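Side-chain contacts in GDSL-like Lipase/Acylhydrolase family protein (Neisseria meningitidis, PDB 4K7J), which acts as a peptidoglycan O-acetylesterase of the SGNH hydrolase family, probably removing acetyl groups from the cell-wall glycan: residues A[71-74]-A[75-79]; A[97-101]-A[102-106]; A[217-220]-A[221-225]; A[362-365]-A[366-370]. All coordinates share one frame; numbering follows the deposited sequence.

Contacts 1 and 4 lie on two packed helices, 68-81 and 354-373, with centres about 10 Å apart. Arg76 of contact 1 joins them: it forms a salt bridge to Asp366 of contact 4, though that separation is too short to be trusted. Contact 2 follows helix 68-81 in the chain, and Ala100 CB packs 3.5 Å from Asp71 CG of contact 1. At its other end, Gln97 OE1 lies 3.0 Å from Asn217 N of contact 3, a probable hydrogen bond. Contact 3 alone touches the acetate beside Ser62, Asn250 and His351, the probable catalytic centre. Its nearest atoms are about 14 Å from contact 1 and 15 Å from contact 4.

Contact 1 of 4, residues A[71-74]-A[75-79]; sequences DSLR and KRLQK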
loop_
_atom_site.group_PDB
_atom_site.type_symbol
_atom_site.label_atom_id
_atom_site.label_comp_id
_atom_site.label_asym_id
_atom_site.label_seq_id
_atom_site.Cartn_x
_atom_site.Cartn_y
_atom_site.Cartn_z
ATOM N N ASP A 71 2.325 2.127 8.911
ATOM C CA ASP A 71 1.921 3.163 9.853
ATOM C C ASP A 71 3.133 3.807 10.510
ATOM O O ASP A 71 3.099 4.983 10.877
ATOM C CB ASP A 71 0.972 2.628 10.922
ATOM C CG ASP A 71 0.440 3.731 11.819
ATOM O OD1 ASP A 71 -0.147 4.706 11.289
ATOM O OD2 ASP A 71 0.634 3.635 13.046
ATOM N N SER A 72 4.212 3.042 10.647
ATOM C CA SER A 72 5.433 3.591 11.228
ATOM C C SER A 72 6.047 4.563 10.226
ATOM O O SER A 72 6.455 5.668 10.582
ATOM C CB SER A 72 6.410 2.478 11.604
ATOM O OG SER A 72 7.711 3.002 11.815
ATOM N N LEU A 73 6.070 4.148 8.963
ATOM C CA LEU A 73 6.503 5.004 7.869
ATOM C C LEU A 73 5.629 6.265 7.813
ATOM O O LEU A 73 6.130 7.392 7.662
ATOM C CB LEU A 73 6.413 4.233 6.550
ATOM C CG LEU A 73 7.001 4.877 5.298
ATOM C CD1 LEU A 73 8.503 4.989 5.460
ATOM C CD2 LEU A 73 6.650 4.044 4.067
ATOM N N ARG A 74 4.322 6.063 7.940
ATOM C CA ARG A 74 3.374 7.170 7.953
ATOM C C ARG A 74 3.694 8.174 9.055
ATOM O O ARG A 74 3.826 9.363 8.790
ATOM C CB ARG A 74 1.949 6.638 8.093
ATOM C CG ARG A 74 0.853 7.690 8.006
ATOM C CD ARG A 74 -0.478 7.046 7.631
ATOM N NE ARG A 74 -0.746 5.847 8.400
ATOM C CZ ARG A 74 -0.970 4.644 7.883
ATOM N NH1 ARG A 74 -0.983 4.437 6.572
ATOM N NH2 ARG A 74 -1.189 3.640 8.696
ATOM N N LYS A 75 3.839 7.705 10.285
ATOM C CA LYS A 75 4.028 8.636 11.403
ATOM C C LYS A 75 5.350 9.387 11.296
ATOM O O LYS A 75 5.429 10.580 11.590
ATOM C CB LYS A 75 3.937 7.910 12.741
ATOM C CG LYS A 75 2.573 7.274 13.011
ATOM C CD LYS A 75 1.479 8.324 13.174
ATOM C CE LYS A 75 0.106 7.668 13.322
ATOM N NZ LYS A 75 0.157 6.606 14.372
ATOM N N ARG A 76 6.391 8.684 10.875
ATOM C CA ARG A 76 7.706 9.289 10.772
ATOM C C ARG A 76 7.747 10.364 9.688
ATOM O O ARG A 76 8.136 11.508 9.947
ATOM C CB ARG A 76 8.751 8.219 10.486
ATOM C CG ARG A 76 10.077 8.781 10.043
ATOM C CD ARG A 76 10.930 9.229 11.214
ATOM N NE ARG A 76 12.319 9.376 10.803
ATOM C CZ ARG A 76 13.213 8.393 10.831
ATOM N NH1 ARG A 76 12.874 7.174 11.251
ATOM N NH2 ARG A 76 14.452 8.633 10.438
ATOM N N LEU A 77 7.339 10.006 8.476
ATOM C CA LEU A 77 7.416 10.955 7.361
ATOM C C LEU A 77 6.408 12.112 7.460
ATOM O O LEU A 77 6.625 13.174 6.869
ATOM C CB LEU A 77 7.279 10.243 6.014
ATOM C CG LEU A 77 8.258 9.098 5.742
ATOM C CD1 LEU A 77 8.019 8.560 4.349
ATOM C CD2 LEU A 77 9.733 9.515 5.925
ATOM N N GLN A 78 5.314 11.905 8.194
ATOM C CA GLN A 78 4.337 12.975 8.427
ATOM C C GLN A 78 4.876 14.036 9.393
ATOM O O GLN A 78 4.602 15.226 9.237
ATOM C CB GLN A 78 2.969 12.417 8.878
ATOM C CG GLN A 78 2.109 11.951 7.685
ATOM C CD GLN A 78 0.750 11.371 8.063
ATOM O OE1 GLN A 78 0.527 10.962 9.188
ATOM N NE2 GLN A 78 -0.159 11.331 7.103
ATOM N N LYS A 79 5.653 13.602 10.380
ATOM C CA LYS A 79 6.334 14.530 11.279
ATOM C C LYS A 79 7.390 15.337 10.521
ATOM O O LYS A 79 7.529 16.541 10.704
ATOM C CB LYS A 79 6.980 13.760 12.439
ATOM C CG LYS A 79 5.982 13.335 13.496
ATOM C CD LYS A 79 5.380 14.577 14.175
ATOM C CE LYS A 79 4.467 14.211 15.340
ATOM N NZ LYS A 79 3.080 13.873 14.909
#
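Asp71, Ser72, Leu73 and Arg74 each accept a backbone N-H from the residue four places on, in regular alpha-helical bonds such as Leu77 N to Leu73 O at 3.0 Å. Everything here belongs to helix 68-81. On one side the carboxylate of Asp71 is shared by two cations. Arg74 meets it side-on with two nitrogens that converge on one oxygen: NH2 is 3.0 Å and NE 3.2 Å from Asp71 OD1. NE uses the anti lone pair of OD1. NH2 comes from the same anti side but lies 23° out of the carboxylate plane. A bend at chi3 (46°) folds the guanidinium back toward the aspartate. Lys75 takes the other oxygen, with NZ 3.3 Å from Asp71 OD2 on its syn lone pair. It gets there by bending at chi2 and chi4, and its CG rests 3.2 Å from Asp71 O. Gln78 runs alongside Arg74 in the same direction, with OE1 3.5 Å from Arg74 CG; the amide and guanidinium planes are 61° apart. Its NE2 is bonded to Ile209 O. On the buried side Leu73 CD1 packs on Leu77 CD1 at 3.8 Å. The guanidinium has further partners in Asp67 and the carbonyl of Val211. These bonds should hold the guanidinium in place. The two cations at Asp71 would probably favour its charged form, although Arg74 also serves Asp67. The lysine arm is exposed and its bond is longer, so it probably adds less than the buried arginine.

Contact 2 of 4, residues A[97-101]-A[102-106]; sequences QRMAA and VRHNG
Met99 meets two residues of the strand, Val102 and His104, with the first two carbons of its side chain. Its CB lies 4.0 Å from Val102 CG2, a plain apolar touch. Its CG lies at the edge of the imidazole, near the ring plane, 4.3 Å from His104 CE1. The thioether is bent at chi2 (-82°) and again at chi3, which carries the sulfur and methyl off from the strand. Val102 places CG2 between its backbone N and carbonyl carbon, and this branch is the one that faces Met99. Its CG1 turns the other way and sits 3.3 Å from Ala101 O. Val102 and His104 are two apart on the strand, so they present their side chains on the same side, and Met99 meets both. His104 NE2, next to the CE1 edge that meets Met99, is bonded to Tyr90 O. Between Met99 and Val102, Ala100 and Ala101 have helix-like backbone angles and swing the chain into the strand. The turn brings Met99 O within 3.4 Å of Val102 O, two acceptors that do not bond. It also buries Val102 N, which has no partner in the model. Farther back, the CA of Ala100 lies 4.0 Å above one face of the Arg98 guanidinium, near its rim. Strand 102-106 is an outer strand of an antiparallel sheet and pairs with strand 133-139. Just past the end of that strand, Ser140 bonds to the turn: its OG pairs with Ala100 O, and its backbone with Ala101. Ala100 packs against Asp71 and Arg74 of helix 68-81, so the turn links the helix to the sheet.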
loop_
_atom_site.group_PDB
_atom_site.type_symbol
_atom_site.label_atom_id
_atom_site.label_comp_id
_atom_site.label_asym_id
_atom_site.label_seq_id
_atom_site.Cartn_x
_atom_site.Cartn_y
_atom_site.Cartn_z
ATOM N N GLN A 97 -6.732 -8.365 8.540
ATOM C CA GLN A 97 -5.940 -7.229 8.077
ATOM C C GLN A 97 -6.300 -6.006 8.915
ATOM O O GLN A 97 -7.234 -6.048 9.709
ATOM C CB GLN A 97 -6.141 -7.003 6.563
ATOM C CG GLN A 97 -5.863 -8.281 5.752
ATOM C CD GLN A 97 -5.763 -8.093 4.228
ATOM O OE1 GLN A 97 -5.708 -9.074 3.490
ATOM N NE2 GLN A 97 -5.715 -6.841 3.764
ATOM N N ARG A 98 -5.564 -4.917 8.757
ATOM C CA ARG A 98 -5.672 -3.834 9.721
ATOM C C ARG A 98 -5.398 -2.440 9.137
ATOM O O ARG A 98 -4.469 -2.250 8.346
ATOM C CB ARG A 98 -4.732 -4.132 10.900
ATOM C CG ARG A 98 -4.468 -2.969 11.840
ATOM C CD ARG A 98 -3.528 -3.407 12.973
ATOM N NE ARG A 98 -3.239 -2.308 13.890
ATOM C CZ ARG A 98 -2.193 -1.493 13.787
ATOM N NH1 ARG A 98 -1.305 -1.645 12.802
ATOM N NH2 ARG A 98 -2.034 -0.515 14.672
ATOM N N MET A 99 -6.231 -1.471 9.509
ATOM C CA MET A 99 -5.923 -0.071 9.257
ATOM C C MET A 99 -5.604 0.565 10.600
ATOM O O MET A 99 -6.436 0.534 11.508
ATOM C CB MET A 99 -7.121 0.661 8.652
ATOM C CG MET A 99 -7.470 0.300 7.224
ATOM S SD MET A 99 -6.463 1.172 6.024
ATOM C CE MET A 99 -5.200 -0.073 5.714
ATOM N N ALA A 100 -4.423 1.160 10.737
ATOM C CA ALA A 100 -4.066 1.787 12.011
ATOM C C ALA A 100 -4.708 3.163 12.184
ATOM O O ALA A 100 -5.001 3.581 13.306
ATOM C CB ALA A 100 -2.559 1.889 12.152
ATOM N N ALA A 101 -4.929 3.848 11.064
ATOM C CA ALA A 101 -5.315 5.264 11.065
ATOM C C ALA A 101 -6.822 5.540 11.176
ATOM O O ALA A 101 -7.220 6.672 11.455
ATOM C CB ALA A 101 -4.753 5.957 9.827
ATOM N N VAL A 102 -7.651 4.529 10.938
ATOM C CA VAL A 102 -9.098 4.682 11.092
ATOM C C VAL A 102 -9.765 3.472 11.711
ATOM O O VAL A 102 -9.243 2.359 11.650
ATOM C CB VAL A 102 -9.822 4.934 9.756
ATOM C CG1 VAL A 102 -9.799 6.389 9.410
ATOM C CG2 VAL A 102 -9.236 4.070 8.650
ATOM N N ARG A 103 -10.945 3.704 12.277
ATOM C CA ARG A 103 -11.773 2.645 12.832
ATOM C C ARG A 103 -13.097 2.609 12.080
ATOM O O ARG A 103 -13.619 3.654 11.699
ATOM C CB ARG A 103 -12.009 2.884 14.320
ATOM C CG ARG A 103 -10.720 2.920 15.132
ATOM C CD ARG A 103 -10.979 3.025 16.633
ATOM N NE ARG A 103 -11.348 4.375 17.053
ATOM C CZ ARG A 103 -12.598 4.804 17.190
ATOM N NH1 ARG A 103 -13.613 3.985 16.940
ATOM N NH2 ARG A 103 -12.831 6.052 17.579
ATOM N N HIS A 104 -13.626 1.405 11.867
ATOM C CA HIS A 104 -14.844 1.217 11.087
ATOM C C HIS A 104 -16.008 0.763 11.955
ATOM O O HIS A 104 -15.861 -0.103 12.814
ATOM C CB HIS A 104 -14.629 0.167 9.994
ATOM C CG HIS A 104 -13.659 0.571 8.927
ATOM N ND1 HIS A 104 -12.297 0.398 9.056
ATOM C CD2 HIS A 104 -13.856 1.113 7.701
ATOM C CE1 HIS A 104 -11.697 0.826 7.959
ATOM N NE2 HIS A 104 -12.618 1.261 7.120
ATOM N N ASN A 105 -17.172 1.341 11.706
ATOM C CA ASN A 105 -18.400 0.920 12.369
ATOM C C ASN A 105 -19.568 0.991 11.391
ATOM O O ASN A 105 -20.075 2.068 11.109
ATOM C CB ASN A 105 -18.678 1.816 13.578
ATOM C CG ASN A 105 -20.062 1.593 14.164
ATOM O OD1 ASN A 105 -20.576 0.470 14.181
ATOM N ND2 ASN A 105 -20.676 2.672 14.643
ATOM N N GLY A 106 -19.987 -0.155 10.868
ATOM C CA GLY A 106 -21.056 -0.179 9.892
ATOM C C GLY A 106 -21.452 -1.584 9.516
ATOM O O GLY A 106 -20.950 -2.549 10.087
#

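Contact 3 of 4, residues A[217-220]-A[221-225]; sequences NGAQ and LTQWS. With ACT (acetate ion), chain C.
Gln220 and Gln223 bond to each other where the loop after strand 208-215 enters a 3-10 segment, just past a glycine at the probable oxyanion hole. The backbone bond runs from Gln223 N to Gln220 O at 3.0 Å. The side chain of Gln223 answers it, with OE1 accepting from Gln220 N at 2.8 Å. In both bonds the donor stands above the carbonyl plane; for OE1 it is 41° out. The Gln223 chain, extended beyond CG, lies back along the turn, and OE1 also sits 3.4 Å from Ala219 CA. The two amide planes are 39° apart. The Gln220 amide has a different partner: one water bridges its OE1 to Thr222 OG1, at 2.7 Å from each. Leu221 CD1 lies 3.5 Å above one face of the Trp224 ring, toward its rim. At the other end Gly218 N donates to acetate OXT at 2.8 Å. The acetate, probably from the crystallisation liquor, is also bonded to Ser62 N, Asn250 ND2 and His351 NE2. This grouping is consistent with the serine, glycine, asparagine and histidine site of SGNH hydrolases. Glu251 of helix 249-252 accepts from Leu221 N, and Gln220 touches that helix too. Leu221, Thr222 and Trp224 lean on helix 259-276.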
loop_
_atom_site.group_PDB
_atom_site.type_symbol
_atom_site.label_atom_id
_atom_site.label_comp_id
_atom_site.label_asym_id
_atom_site.label_seq_id
_atom_site.Cartn_x
_atom_site.Cartn_y
_atom_site.Cartn_z
ATOM N N ASN A 217 -3.116 -10.304 2.527
ATOM C CA ASN A 217 -2.438 -11.441 3.153
ATOM C C ASN A 217 -2.142 -12.543 2.141
ATOM O O ASN A 217 -3.043 -12.989 1.426
ATOM C CB ASN A 217 -3.276 -12.008 4.299
ATOM C CG ASN A 217 -3.285 -11.110 5.530
ATOM O OD1 ASN A 217 -2.481 -10.199 5.652
ATOM N ND2 ASN A 217 -4.183 -11.391 6.458
ATOM N N GLY A 218 -0.878 -12.960 2.057
ATOM C CA GLY A 218 -0.502 -14.045 1.157
ATOM C C GLY A 218 -0.233 -13.684 -0.303
ATOM O O GLY A 218 0.185 -14.538 -1.087
ATOM N N ALA A 219 -0.447 -12.424 -0.675
ATOM C CA ALA A 219 -0.420 -12.041 -2.090
ATOM C C ALA A 219 0.972 -12.013 -2.726
ATOM O O ALA A 219 1.988 -11.838 -2.048
ATOM C CB ALA A 219 -1.104 -10.696 -2.294
ATOM N N GLN A 220 0.986 -12.173 -4.046
ATOM C CA GLN A 220 2.185 -12.039 -4.868
ATOM C C GLN A 220 1.908 -10.962 -5.915
ATOM O O GLN A 220 0.744 -10.712 -6.235
ATOM C CB GLN A 220 2.482 -13.354 -5.564
ATOM C CG GLN A 220 2.803 -14.507 -4.596
ATOM C CD GLN A 220 2.988 -15.806 -5.336
ATOM O OE1 GLN A 220 3.648 -15.850 -6.390
ATOM N NE2 GLN A 220 2.374 -16.867 -4.827
ATOM N N LEU A 221 2.955 -10.326 -6.442
ATOM C CA LEU A 221 2.761 -9.210 -7.374
ATOM C C LEU A 221 1.997 -9.601 -8.624
ATOM O O LEU A 221 1.169 -8.836 -9.108
ATOM C CB LEU A 221 4.090 -8.552 -7.772
ATOM C CG LEU A 221 3.965 -7.492 -8.874
ATOM C CD1 LEU A 221 3.154 -6.300 -8.394
ATOM C CD2 LEU A 221 5.300 -7.045 -9.392
ATOM N N THR A 222 2.271 -10.796 -9.145
ATOM C CA THR A 222 1.610 -11.261 -10.361
ATOM C C THR A 222 0.113 -11.438 -10.153
ATOM O O THR A 222 -0.649 -11.474 -11.117
ATOM C CB THR A 222 2.202 -12.587 -10.884
ATOM O OG1 THR A 222 2.074 -13.616 -9.884
ATOM C CG2 THR A 222 3.669 -12.401 -11.257
ATOM N N GLN A 223 -0.309 -11.535 -8.900
ATOM C CA GLN A 223 -1.720 -11.737 -8.606
ATOM C C GLN A 223 -2.554 -10.461 -8.718
ATOM O O GLN A 223 -3.735 -10.478 -8.408
ATOM C CB GLN A 223 -1.916 -12.407 -7.244
ATOM C CG GLN A 223 -1.420 -13.857 -7.250
ATOM C CD GLN A 223 -1.352 -14.458 -5.876
ATOM O OE1 GLN A 223 -1.163 -13.753 -4.899
ATOM N NE2 GLN A 223 -1.512 -15.777 -5.792
ATOM N N TRP A 224 -1.945 -9.366 -9.171
ATOM C CA TRP A 224 -2.732 -8.236 -9.657
ATOM C C TRP A 224 -3.675 -8.698 -10.787
ATOM O O TRP A 224 -4.701 -8.058 -11.060
ATOM C CB TRP A 224 -1.830 -7.108 -10.163
ATOM C CG TRP A 224 -1.109 -6.325 -9.082
ATOM C CD1 TRP A 224 -0.846 -6.725 -7.798
ATOM C CD2 TRP A 224 -0.568 -5.006 -9.210
ATOM N NE1 TRP A 224 -0.176 -5.732 -7.124
ATOM C CE2 TRP A 224 0.014 -4.670 -7.975
ATOM C CE3 TRP A 224 -0.521 -4.074 -10.259
ATOM C CZ2 TRP A 224 0.638 -3.442 -7.752
ATOM C CZ3 TRP A 224 0.100 -2.858 -10.038
ATOM C CH2 TRP A 224 0.668 -2.550 -8.791
ATOM N N SER A 225 -3.327 -9.808 -11.439
ATOM C CA SER A 225 -4.163 -10.372 -12.509
ATOM C C SER A 225 -5.567 -10.785 -12.018
ATOM O O SER A 225 -6.505 -10.890 -12.811
ATOM C CB SER A 225 -3.460 -11.556 -13.191
ATOM O OG SER A 225 -3.512 -12.704 -12.368
HETATM C C ACT C . 2.400 -13.105 3.982
HETATM O O ACT C . 1.822 -13.950 4.727
HETATM O OXT ACT C . 1.699 -12.513 3.119
HETATM C CH3 ACT C . 3.856 -12.789 4.126
HETATM O O HOH W 1 4.195 -14.794 -8.770
#

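Contact 4 of 4, residues A[362-365]-A[366-370]; sequences EMLA and DSLEE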
loop_
_atom_site.group_PDB
_atom_site.type_symbol
_atom_site.label_atom_id
_atom_site.label_comp_id
_atom_site.label_asym_id
_atom_site.label_seq_id
_atom_site.Cartn_x
_atom_site.Cartn_y
_atom_site.Cartn_z
ATOM N N GLU A 362 11.246 2.356 10.174
ATOM C CA GLU A 362 12.031 3.515 10.596
ATOM C C GLU A 362 13.349 3.563 9.823
ATOM O O GLU A 362 13.835 4.635 9.463
ATOM C CB GLU A 362 12.267 3.500 12.114
ATOM C CG GLU A 362 11.025 3.859 12.941
ATOM C CD GLU A 362 11.288 3.881 14.440
ATOM O OE1 GLU A 362 12.460 3.762 14.847
ATOM O OE2 GLU A 362 10.320 4.018 15.217
ATOM N N MET A 363 13.907 2.394 9.531
ATOM C CA MET A 363 15.109 2.324 8.705
ATOM C C MET A 363 14.830 2.775 7.270
ATOM O O MET A 363 15.639 3.503 6.678
ATOM C CB MET A 363 15.715 0.921 8.731
ATOM C CG MET A 363 16.271 0.533 10.091
ATOM S SD MET A 363 17.269 -0.967 10.040
ATOM C CE MET A 363 16.088 -2.252 10.337
ATOM N N LEU A 364 13.687 2.359 6.720
ATOM C CA LEU A 364 13.290 2.804 5.388
ATOM C C LEU A 364 13.079 4.306 5.366
ATOM O O LEU A 364 13.490 4.990 4.424
ATOM C CB LEU A 364 12.012 2.096 4.924
ATOM C CG LEU A 364 11.431 2.577 3.593
ATOM C CD1 LEU A 364 12.497 2.524 2.486
ATOM C CD2 LEU A 364 10.191 1.750 3.223
ATOM N N ALA A 365 12.425 4.821 6.404
ATOM C CA ALA A 365 12.166 6.255 6.495
ATOM C C ALA A 365 13.495 7.008 6.552
ATOM O O ALA A 365 13.677 8.033 5.862
ATOM C CB ALA A 365 11.323 6.556 7.712
ATOM N N ASP A 366 14.416 6.479 7.358
ATOM C CA ASP A 366 15.802 6.964 7.413
ATOM C C ASP A 366 16.407 7.053 6.021
ATOM O O ASP A 366 16.919 8.099 5.629
ATOM C CB ASP A 366 16.685 6.020 8.233
ATOM C CG ASP A 366 16.456 6.137 9.725
ATOM O OD1 ASP A 366 15.919 7.168 10.162
ATOM O OD2 ASP A 366 16.829 5.193 10.457
ATOM N N SER A 367 16.352 5.938 5.292
ATOM C CA SER A 367 16.910 5.859 3.945
ATOM C C SER A 367 16.317 6.904 2.984
ATOM O O SER A 367 17.033 7.487 2.165
ATOM C CB SER A 367 16.732 4.443 3.374
ATOM O OG SER A 367 17.310 3.451 4.226
ATOM N N LEU A 368 15.014 7.155 3.094
ATOM C CA LEU A 368 14.346 8.071 2.172
ATOM C C LEU A 368 14.673 9.522 2.503
ATOM O O LEU A 368 14.883 10.341 1.607
ATOM C CB LEU A 368 12.831 7.850 2.178
ATOM C CG LEU A 368 12.354 6.505 1.630
ATOM C CD1 LEU A 368 10.879 6.287 1.927
ATOM C CD2 LEU A 368 12.623 6.420 0.144
ATOM N N GLU A 369 14.718 9.842 3.792
ATOM C CA GLU A 369 15.043 11.203 4.205
ATOM C C GLU A 369 16.476 11.566 3.799
ATOM O O GLU A 369 16.745 12.704 3.390
ATOM C CB GLU A 369 14.812 11.392 5.709
ATOM C CG GLU A 369 13.333 11.406 6.103
ATOM C CD GLU A 369 13.114 11.309 7.612
ATOM O OE1 GLU A 369 14.107 11.353 8.375
ATOM O OE2 GLU A 369 11.945 11.183 8.040
ATOM N N GLU A 370 17.380 10.591 3.882
ATOM C CA GLU A 370 18.764 10.787 3.456
ATOM C C GLU A 370 18.803 11.132 1.989
ATOM O O GLU A 370 19.558 12.009 1.563
ATOM C CB GLU A 370 19.585 9.515 3.651
ATOM C CG GLU A 370 19.961 9.193 5.078
ATOM C CD GLU A 370 20.918 8.014 5.159
ATOM O OE1 GLU A 370 21.436 7.605 4.097
ATOM O OE2 GLU A 370 21.147 7.493 6.275
#
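Met363 and Ser367 meet in a local contact one helical turn apart, on the C-terminal helix 354-373, which packs on the central mixed sheet, next to helix 68-81. Ser367 binds the same carbonyl twice. Its N is 2.9 Å and its OG 3.0 Å from Met363 O, and they approach from opposite faces of the carbonyl plane. The hydroxyl reaches back because OG sits beside the backbone N (chi1 -56°). It also accepts from Trp324 NE1, so a serine on the sheet side is satisfied twice. On the same side Leu364 CD1 touches Leu368 CG at 4.1 Å. Leu364 further meets Trp324, Leu283 and Ile285, and Leu368 meets Leu28. These belong to strands 322-325, 281-286 and 28-30 of the mixed sheet. A helix lying on such a sheet fits the alpha/beta fold of SGNH hydrolases. The remaining faces are more polar. Asp366 N bonds to Glu362 O at 2.9 Å, and the aspartate side chain stays close to that carbonyl, with CG 3.0 Å from Glu362 O. Its charge is directed to Arg76 of helix 68-81, although the modelled distance there is doubtful. Glu369 N bonds to Ala365 O at 2.9 Å, with an N-H...O angle of 164°. Leu368 N, bonded mainly to Leu364 O, gives Ala365 O a second, weak bond. The Glu369 side chain starts along this carbonyl, with CG 3.4 Å from Ala365 O, and ends at Thr80 OG1. Ala365 itself packs on Arg76.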